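Local coordinates for putative uncharacterized protein (Staphylococcus aureus, PDB 3R2T) that is a probably secreted superantigen-like protein of the staphylococcal/streptococcal toxin family, whose precise role is not established, at residues Val158-Ile161 and Gly166-Ile169; Lys198-Ser203 and Ile221-Lys226; Lys62-Tyr67 and Leu192-Tyr197. One frame throughout, in Å; residues are numbered along the deposited sequence.

Interaction 1 (Val158-Ile161 and Gly166-Ile169)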
loop_
_atom_site.group_PDB
_atom_site.type_symbol
_atom_site.label_atom_id
_atom_site.label_comp_id
_atom_site.label_asym_id
_atom_site.label_seq_id
_atom_site.Cartn_x
_atom_site.Cartn_y
_atom_site.Cartn_z
ATOM N N VAL A 158 -22.305 -17.460 -18.901
ATOM C CA VAL A 158 -21.040 -17.066 -19.525
ATOM C C VAL A 158 -21.237 -17.148 -21.031
ATOM O O VAL A 158 -21.644 -18.204 -21.536
ATOM C CB VAL A 158 -19.902 -17.972 -19.089
ATOM C CG1 VAL A 158 -18.559 -17.551 -19.746
ATOM C CG2 VAL A 158 -19.806 -17.959 -17.568
ATOM N N LYS A 159 -20.939 -16.042 -21.726
ATOM C CA LYS A 159 -21.120 -15.946 -23.162
ATOM C C LYS A 159 -19.996 -15.288 -23.957
ATOM O O LYS A 159 -19.180 -14.522 -23.439
ATOM C CB LYS A 159 -22.362 -15.138 -23.489
ATOM C CG LYS A 159 -23.601 -15.595 -22.843
ATOM C CD LYS A 159 -24.807 -14.927 -23.505
ATOM C CE LYS A 159 -24.732 -13.418 -23.479
ATOM N NZ LYS A 159 -25.894 -12.832 -24.187
ATOM N N LYS A 160 -20.010 -15.635 -25.237
ATOM C CA LYS A 160 -19.132 -15.113 -26.262
ATOM C C LYS A 160 -20.036 -15.105 -27.486
ATOM O O LYS A 160 -20.561 -16.150 -27.880
ATOM C CB LYS A 160 -17.922 -16.011 -26.468
ATOM C CG LYS A 160 -16.953 -15.485 -27.487
ATOM C CD LYS A 160 -15.735 -16.364 -27.553
ATOM C CE LYS A 160 -14.758 -15.901 -28.625
ATOM N NZ LYS A 160 -13.632 -16.864 -28.739
ATOM N N ILE A 161 -20.236 -13.926 -28.072
ATOM C CA ILE A 161 -21.107 -13.789 -29.243
ATOM C C ILE A 161 -20.303 -13.595 -30.508
ATOM O O ILE A 161 -20.450 -12.584 -31.187
ATOM C CB ILE A 161 -22.024 -12.574 -29.122
ATOM C CG1 ILE A 161 -21.205 -11.295 -29.312
ATOM C CG2 ILE A 161 -22.774 -12.600 -27.792
ATOM C CD1 ILE A 161 -22.029 -10.032 -29.336
ATOM N N GLY A 166 -18.720 -18.889 -30.961
ATOM C CA GLY A 166 -19.422 -18.343 -29.814
ATOM C C GLY A 166 -20.043 -19.417 -28.956
ATOM O O GLY A 166 -19.983 -20.588 -29.281
ATOM N N PHE A 167 -20.627 -19.005 -27.840
ATOM C CA PHE A 167 -21.278 -19.925 -26.930
ATOM C C PHE A 167 -22.078 -19.214 -25.862
ATOM O O PHE A 167 -21.909 -18.032 -25.617
ATOM C CB PHE A 167 -20.277 -20.888 -26.258
ATOM C CG PHE A 167 -19.150 -20.209 -25.505
ATOM C CD1 PHE A 167 -17.858 -20.204 -26.025
ATOM C CD2 PHE A 167 -19.373 -19.594 -24.283
ATOM C CE1 PHE A 167 -16.806 -19.599 -25.339
ATOM C CE2 PHE A 167 -18.330 -18.977 -23.591
ATOM C CZ PHE A 167 -17.041 -18.979 -24.127
ATOM N N SER A 168 -22.941 -19.979 -25.224
ATOM C CA SER A 168 -23.782 -19.510 -24.142
ATOM C C SER A 168 -23.908 -20.684 -23.171
ATOM O O SER A 168 -24.563 -21.674 -23.492
ATOM C CB SER A 168 -25.145 -19.094 -24.664
ATOM O OG SER A 168 -25.944 -18.701 -23.576
ATOM N N ILE A 169 -23.267 -20.558 -22.004
ATOM C CA ILE A 169 -23.201 -21.625 -21.001
ATOM C C ILE A 169 -23.644 -21.220 -19.583
ATOM O O ILE A 169 -23.135 -20.245 -19.017
ATOM C CB ILE A 169 -21.731 -22.173 -20.916
ATOM C CG1 ILE A 169 -21.223 -22.565 -22.318
ATOM C CG2 ILE A 169 -21.624 -23.355 -19.936
ATOM C CD1 ILE A 169 -19.850 -23.313 -22.346
#

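Interaction 2 (Lys198-Ser203 and Ile221-Lys226). With SO4 (sulfate ion), chain C.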
loop_
_atom_site.group_PDB
_atom_site.type_symbol
_atom_site.label_atom_id
_atom_site.label_comp_id
_atom_site.label_asym_id
_atom_site.label_seq_id
_atom_site.Cartn_x
_atom_site.Cartn_y
_atom_site.Cartn_z
ATOM N N LYS A 198 -10.274 -20.305 -19.813
ATOM C CA LYS A 198 -8.920 -19.839 -20.138
ATOM C C LYS A 198 -8.798 -18.301 -20.211
ATOM O O LYS A 198 -8.130 -17.750 -21.086
ATOM C CB LYS A 198 -8.418 -20.526 -21.412
ATOM C CG LYS A 198 -8.470 -22.067 -21.288
ATOM C CD LYS A 198 -7.846 -22.836 -22.464
ATOM C CE LYS A 198 -6.326 -22.666 -22.533
ATOM N NZ LYS A 198 -5.705 -23.550 -23.573
ATOM N N LEU A 199 -9.446 -17.613 -19.274
ATOM C CA LEU A 199 -9.350 -16.173 -19.217
ATOM C C LEU A 199 -7.897 -15.836 -18.906
ATOM O O LEU A 199 -7.261 -16.494 -18.073
ATOM C CB LEU A 199 -10.262 -15.593 -18.128
ATOM C CG LEU A 199 -10.198 -14.069 -17.971
ATOM C CD1 LEU A 199 -10.683 -13.367 -19.245
ATOM C CD2 LEU A 199 -10.991 -13.594 -16.735
ATOM N N TYR A 200 -7.393 -14.809 -19.582
ATOM C CA TYR A 200 -6.022 -14.322 -19.434
ATOM C C TYR A 200 -4.968 -15.351 -19.862
ATOM O O TYR A 200 -3.827 -15.268 -19.424
ATOM C CB TYR A 200 -5.714 -13.832 -17.998
ATOM C CG TYR A 200 -6.704 -12.852 -17.419
ATOM C CD1 TYR A 200 -7.018 -11.676 -18.086
ATOM C CD2 TYR A 200 -7.287 -13.078 -16.181
ATOM C CE1 TYR A 200 -7.925 -10.766 -17.557
ATOM C CE2 TYR A 200 -8.197 -12.166 -15.630
ATOM C CZ TYR A 200 -8.505 -11.009 -16.330
ATOM O OH TYR A 200 -9.400 -10.097 -15.807
ATOM N N GLU A 201 -5.344 -16.312 -20.707
ATOM C CA GLU A 201 -4.390 -17.329 -21.194
ATOM C C GLU A 201 -4.347 -17.360 -22.716
ATOM O O GLU A 201 -4.201 -18.425 -23.312
ATOM C CB GLU A 201 -4.732 -18.730 -20.667
ATOM C CG GLU A 201 -4.620 -18.887 -19.151
ATOM C CD GLU A 201 -4.844 -20.326 -18.679
ATOM O OE1 GLU A 201 -5.126 -21.200 -19.531
ATOM O OE2 GLU A 201 -4.736 -20.580 -17.456
ATOM N N GLY A 202 -4.469 -16.184 -23.338
ATOM C CA GLY A 202 -4.446 -16.058 -24.800
ATOM C C GLY A 202 -5.712 -16.515 -25.522
ATOM O O GLY A 202 -5.692 -16.715 -26.736
ATOM N N SER A 203 -6.809 -16.688 -24.787
ATOM C CA SER A 203 -8.082 -17.117 -25.386
ATOM C C SER A 203 -9.126 -16.012 -25.196
ATOM O O SER A 203 -9.683 -15.483 -26.162
ATOM C CB SER A 203 -8.561 -18.431 -24.755
ATOM O OG SER A 203 -9.750 -18.891 -25.378
ATOM N N ILE A 221 -18.238 -4.804 -14.123
ATOM C CA ILE A 221 -16.799 -4.861 -13.934
ATOM C C ILE A 221 -16.092 -5.188 -15.252
ATOM O O ILE A 221 -16.449 -6.123 -15.926
ATOM C CB ILE A 221 -16.408 -5.960 -12.912
ATOM C CG1 ILE A 221 -17.119 -5.726 -11.563
ATOM C CG2 ILE A 221 -14.849 -5.980 -12.699
ATOM C CD1 ILE A 221 -17.109 -6.962 -10.640
ATOM N N ASP A 222 -15.076 -4.409 -15.588
ATOM C CA ASP A 222 -14.317 -4.611 -16.800
ATOM C C ASP A 222 -13.215 -5.630 -16.520
ATOM O O ASP A 222 -12.439 -5.484 -15.574
ATOM C CB ASP A 222 -13.740 -3.271 -17.209
ATOM C CG ASP A 222 -13.008 -3.299 -18.537
ATOM O OD1 ASP A 222 -12.764 -4.369 -19.147
ATOM O OD2 ASP A 222 -12.677 -2.192 -18.969
ATOM N N LEU A 223 -13.154 -6.674 -17.333
ATOM C CA LEU A 223 -12.143 -7.719 -17.169
ATOM C C LEU A 223 -10.740 -7.337 -17.667
ATOM O O LEU A 223 -9.797 -8.111 -17.462
ATOM C CB LEU A 223 -12.576 -8.992 -17.905
ATOM C CG LEU A 223 -13.814 -9.720 -17.390
ATOM C CD1 LEU A 223 -14.146 -10.884 -18.310
ATOM C CD2 LEU A 223 -13.608 -10.200 -15.931
ATOM N N SER A 224 -10.595 -6.175 -18.313
ATOM C CA SER A 224 -9.278 -5.722 -18.840
ATOM C C SER A 224 -8.288 -5.306 -17.766
ATOM O O SER A 224 -7.089 -5.235 -18.032
ATOM C CB SER A 224 -9.458 -4.524 -19.771
ATOM O OG SER A 224 -10.262 -4.885 -20.871
ATOM N N ASP A 225 -8.786 -4.975 -16.574
ATOM C CA ASP A 225 -7.914 -4.562 -15.465
ATOM C C ASP A 225 -8.480 -5.056 -14.121
ATOM O O ASP A 225 -9.614 -5.505 -14.060
ATOM C CB ASP A 225 -7.703 -3.036 -15.477
ATOM C CG ASP A 225 -8.999 -2.241 -15.231
ATOM O OD1 ASP A 225 -10.057 -2.865 -14.947
ATOM O OD2 ASP A 225 -8.943 -0.983 -15.316
ATOM N N LYS A 226 -7.672 -4.997 -13.068
ATOM C CA LYS A 226 -8.078 -5.461 -11.749
ATOM C C LYS A 226 -9.244 -4.622 -11.240
ATOM O O LYS A 226 -9.392 -3.492 -11.603
ATOM C CB LYS A 226 -6.883 -5.366 -10.773
ATOM C CG LYS A 226 -7.150 -5.952 -9.360
ATOM C CD LYS A 226 -5.983 -5.744 -8.358
ATOM C CE LYS A 226 -4.687 -6.443 -8.786
ATOM N NZ LYS A 226 -3.552 -6.203 -7.795
HETATM S S SO4 C . -2.847 -2.976 -9.800
HETATM O O1 SO4 C . -1.682 -2.351 -10.419
HETATM O O2 SO4 C . -3.921 -1.991 -9.648
HETATM O O3 SO4 C . -3.333 -4.011 -10.696
HETATM O O4 SO4 C . -2.511 -3.548 -8.491
#

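Interaction 3 (Lys62-Tyr67 and Leu192-Tyr197)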
loop_
_atom_site.group_PDB
_atom_site.type_symbol
_atom_site.label_atom_id
_atom_site.label_comp_id
_atom_site.label_asym_id
_atom_site.label_seq_id
_atom_site.Cartn_x
_atom_site.Cartn_y
_atom_site.Cartn_z
ATOM N N LYS A 62 0.053 -10.517 -15.190
ATOM C CA LYS A 62 -0.220 -10.062 -13.822
ATOM C C LYS A 62 -1.673 -10.334 -13.392
ATOM O O LYS A 62 -1.905 -10.703 -12.234
ATOM C CB LYS A 62 0.144 -8.585 -13.593
ATOM C CG LYS A 62 1.619 -8.373 -13.348
ATOM C CD LYS A 62 1.958 -6.955 -12.876
ATOM C CE LYS A 62 3.412 -6.913 -12.377
ATOM N NZ LYS A 62 3.886 -5.547 -12.004
ATOM N N LEU A 63 -2.636 -10.162 -14.298
ATOM C CA LEU A 63 -4.059 -10.427 -13.964
ATOM C C LEU A 63 -4.276 -11.914 -13.730
ATOM O O LEU A 63 -4.998 -12.317 -12.799
ATOM C CB LEU A 63 -4.987 -9.939 -15.071
ATOM C CG LEU A 63 -5.021 -8.421 -15.266
ATOM C CD1 LEU A 63 -5.703 -8.075 -16.581
ATOM C CD2 LEU A 63 -5.693 -7.717 -14.073
ATOM N N HIS A 64 -3.642 -12.726 -14.582
ATOM C CA HIS A 64 -3.725 -14.158 -14.459
ATOM C C HIS A 64 -3.137 -14.576 -13.108
ATOM O O HIS A 64 -3.736 -15.358 -12.357
ATOM C CB HIS A 64 -2.945 -14.858 -15.588
ATOM C CG HIS A 64 -3.093 -16.347 -15.570
ATOM N ND1 HIS A 64 -2.310 -17.164 -14.780
ATOM C CD2 HIS A 64 -3.956 -17.166 -16.220
ATOM C CE1 HIS A 64 -2.687 -18.421 -14.944
ATOM N NE2 HIS A 64 -3.682 -18.448 -15.815
ATOM N N GLN A 65 -1.956 -14.056 -12.806
ATOM C CA GLN A 65 -1.274 -14.385 -11.566
ATOM C C GLN A 65 -2.148 -14.092 -10.355
ATOM O O GLN A 65 -2.345 -14.950 -9.501
ATOM C CB GLN A 65 0.064 -13.638 -11.457
ATOM C CG GLN A 65 0.697 -13.734 -10.063
ATOM C CD GLN A 65 2.124 -13.210 -9.985
ATOM O OE1 GLN A 65 2.870 -13.215 -10.978
ATOM N NE2 GLN A 65 2.525 -12.784 -8.785
ATOM N N TYR A 66 -2.678 -12.884 -10.292
ATOM C CA TYR A 66 -3.525 -12.447 -9.160
ATOM C C TYR A 66 -4.822 -13.228 -9.002
ATOM O O TYR A 66 -5.148 -13.698 -7.906
ATOM C CB TYR A 66 -3.828 -10.953 -9.340
ATOM C CG TYR A 66 -4.633 -10.247 -8.258
ATOM C CD1 TYR A 66 -4.004 -9.725 -7.123
ATOM C CD2 TYR A 66 -5.996 -10.032 -8.410
ATOM C CE1 TYR A 66 -4.710 -9.057 -6.161
ATOM C CE2 TYR A 66 -6.725 -9.342 -7.452
ATOM C CZ TYR A 66 -6.072 -8.855 -6.329
ATOM O OH TYR A 66 -6.778 -8.191 -5.378
ATOM N N TYR A 67 -5.572 -13.362 -10.089
ATOM C CA TYR A 67 -6.878 -14.035 -10.016
ATOM C C TYR A 67 -6.796 -15.566 -9.944
ATOM O O TYR A 67 -7.800 -16.212 -9.642
ATOM C CB TYR A 67 -7.838 -13.550 -11.116
ATOM C CG TYR A 67 -8.366 -12.170 -10.852
ATOM C CD1 TYR A 67 -9.353 -11.959 -9.891
ATOM C CD2 TYR A 67 -7.910 -11.064 -11.564
ATOM C CE1 TYR A 67 -9.853 -10.682 -9.624
ATOM C CE2 TYR A 67 -8.411 -9.783 -11.304
ATOM C CZ TYR A 67 -9.379 -9.595 -10.336
ATOM O OH TYR A 67 -9.887 -8.313 -10.068
ATOM N N LEU A 192 -13.034 -18.593 -11.649
ATOM C CA LEU A 192 -13.782 -19.588 -12.390
ATOM C C LEU A 192 -13.553 -19.424 -13.891
ATOM O O LEU A 192 -13.395 -20.410 -14.597
ATOM C CB LEU A 192 -15.251 -19.503 -12.036
ATOM C CG LEU A 192 -16.183 -20.554 -12.626
ATOM C CD1 LEU A 192 -17.424 -20.656 -11.753
ATOM C CD2 LEU A 192 -16.506 -20.255 -14.075
ATOM N N LEU A 193 -13.493 -18.182 -14.365
ATOM C CA LEU A 193 -13.288 -17.920 -15.798
ATOM C C LEU A 193 -11.904 -18.341 -16.253
ATOM O O LEU A 193 -11.721 -18.790 -17.389
ATOM C CB LEU A 193 -13.496 -16.442 -16.100
ATOM C CG LEU A 193 -14.909 -15.934 -15.820
ATOM C CD1 LEU A 193 -14.977 -14.424 -16.013
ATOM C CD2 LEU A 193 -15.916 -16.679 -16.686
ATOM N N ILE A 194 -10.917 -18.200 -15.372
ATOM C CA ILE A 194 -9.560 -18.597 -15.737
ATOM C C ILE A 194 -9.469 -20.104 -15.860
ATOM O O ILE A 194 -8.926 -20.636 -16.830
ATOM C CB ILE A 194 -8.513 -18.141 -14.704
ATOM C CG1 ILE A 194 -8.372 -16.614 -14.727
ATOM C CG2 ILE A 194 -7.122 -18.817 -15.003
ATOM C CD1 ILE A 194 -7.511 -16.031 -13.613
ATOM N N LYS A 195 -10.012 -20.812 -14.878
ATOM C CA LYS A 195 -9.917 -22.271 -14.877
ATOM C C LYS A 195 -10.791 -22.959 -15.933
ATOM O O LYS A 195 -10.358 -23.933 -16.536
ATOM C CB LYS A 195 -10.175 -22.819 -13.461
ATOM C CG LYS A 195 -11.593 -22.719 -12.966
ATOM C CD LYS A 195 -11.640 -22.714 -11.430
ATOM C CE LYS A 195 -13.082 -22.574 -10.894
ATOM N NZ LYS A 195 -13.125 -21.977 -9.523
ATOM N N LYS A 196 -11.997 -22.448 -16.179
ATOM C CA LYS A 196 -12.889 -23.066 -17.179
ATOM C C LYS A 196 -12.987 -22.440 -18.573
ATOM O O LYS A 196 -13.427 -23.113 -19.503
ATOM C CB LYS A 196 -14.289 -23.123 -16.594
ATOM C CG LYS A 196 -14.308 -23.798 -15.243
ATOM C CD LYS A 196 -15.689 -23.892 -14.624
ATOM C CE LYS A 196 -16.601 -24.807 -15.400
ATOM N NZ LYS A 196 -17.839 -25.103 -14.622
ATOM N N TYR A 197 -12.615 -21.168 -18.719
ATOM C CA TYR A 197 -12.696 -20.480 -20.015
ATOM C C TYR A 197 -11.352 -19.901 -20.475
ATOM O O TYR A 197 -11.296 -19.123 -21.410
ATOM C CB TYR A 197 -13.768 -19.390 -19.952
ATOM C CG TYR A 197 -15.142 -19.968 -19.726
ATOM C CD1 TYR A 197 -15.922 -20.365 -20.794
ATOM C CD2 TYR A 197 -15.634 -20.166 -18.447
ATOM C CE1 TYR A 197 -17.166 -20.918 -20.603
ATOM C CE2 TYR A 197 -16.884 -20.726 -18.237
ATOM C CZ TYR A 197 -17.649 -21.096 -19.324
ATOM O OH TYR A 197 -18.895 -21.651 -19.150
#

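Interaction 1 (Val158-Ile161 and Gly166-Ile169)
With its CG set between the backbone N and the carbonyl carbon (chi1 56°), F167 turns its ring back over the neighbouring strand and under K160 CB. The two side chains meet there as a CH-pi contact: K160 CB stands 4.0 Å from the centroid of the F167 ring, only 14° off the ring normal. Because K160 CG is anti to the backbone N (chi1 -178°) and the chain beyond it is extended, K160 CD also passes 4.1 Å from F167 CE1. The ring's edge serves a different neighbour, for V158 O lies near the ring plane, 3.8 Å from F167 CD2. Beneath these side chains, strands 156-160 and 167-171 form a beta hairpin at one border of the five-stranded mixed sheet of the beta-grasp domain. V158 with I169 and K160 with F167 are antiparallel hydrogen-bonded pairs. The bonds from V158 N to I169 O and from I169 N to V158 O are both 2.9 Å long. Between the two pairs, K159 and S168 make a non-hydrogen-bonded pair whose side chains occupy the other face of the sheet; there K159 CD passes 3.9 Å from S168 OG before the lysine chain bends away. V158 also packs against L193 and Y197 of helix 182-197, which lies over the face bearing V158 and F167.

Interaction 2 (Lys198-Ser203 and Ile221-Lys226)
Y200 reaches L223 through a single short hydrogen bond, Y200 OH giving to L223 O at 2.6 Å. This joins two loops of the beta-grasp domain: the type II turn K198-E201, which follows helix 182-197, and the type I turn D222-D225 at the end of strand 218-222, an outermost strand of the sheet. The hydroxyl approaches in the carbonyl plane, on a lone pair, with a C=O...donor angle of 134°, while L223 O lies at the edge of the tyrosine ring, 3.2 Å from Y200 CE1. Beside this polar link, L199 CD2 and L223 CD2 make a looser apolar contact at 4.4 Å. L199 also helps to position the ring, since L199 CG lies over the centre of one face of Y200, 3.5 Å above the plane. Y200 is buried, packed on by T60, L63 and H64 of helix 57-68, and its hydroxyl has a second hydrogen-bonding partner in R190 NH2 of helix 182-197, which is also bonded to D225 O and so ties both turns to that helix. On the L223 side, D222 forms an Asx turn: S224 N bonds to D222 OD1 from above the carboxylate plane. Farther out, K226 has a salt bridge to E125 and a cation-pi contact with Y66. The K226 chain, bent at chi3 (-62°), brings K226 NZ to 2.9 Å from O4 of a sulfate ion, probably taken from the crystallisation liquor and also held by S150 N of the second subunit.

Interaction 3 (Lys62-Tyr67 and Leu192-Tyr197)
I194 supplies the greater part of the buried surface, fitting its two branches against H64 and Y67, which stand one helical turn apart on the facing helix. I194 CD1 presses on Y67 CB at 3.5 Å and also comes within 3.8 Å of Y67 C, so this branch meets the base of the tyrosine and its backbone. The other branch, I194 CG2, approaches the imidazole obliquely, 3.6 Å from H64 NE2 and 3.8 Å from H64 CD2. I194 can serve both because CG1 is anti to its carbonyl carbon (chi1 -69°) while CG2 is anti to its backbone N. The backbones come nearest at H64 and I194, with 7.4 Å between their CA atoms. Here the N-terminal helix 57-68, which runs on toward the OB-fold part of the chain, packs on helix 182-197 of the beta-grasp part, consistent with the two-domain fold of this toxin family. No hydrogen bond crosses directly between the two segments. The polar ends instead find partners nearby: H64 NE2 is bonded to E201 OE2, in the loop following helix 182-197, which helps hold the imidazole beside I194. Y67 leads its ring away from I194 and bonds through OH to D186, earlier on helix 182-197, and to L227 N. Within its own helix, the Y67 ring has Y66 CD2 3.7 Å above its plane, over the centre of one face.

Overall arrangement
Helix 182-197 links all three contacts. Interactions 2 and 3 are close neighbours, with centres about 7 Å apart: the turn of interaction 2 follows directly from the helix of interaction 3, and L199 N lies 3.2 Å from L193 O, a probable hydrogen bond. Interaction 1 has its centre about 17 Å from that of interaction 3, yet the two touch through Y197, where Y197 CE1 is 3.7 Å from F167 CE2. Interactions 1 and 2 do not touch, their nearest atoms being about 5 Å apart, although both reach the same beta-grasp sheet, on its opposite outermost strands. The sulfate ion belongs to the outer side of interaction 2 and bridges K226 to the second subunit.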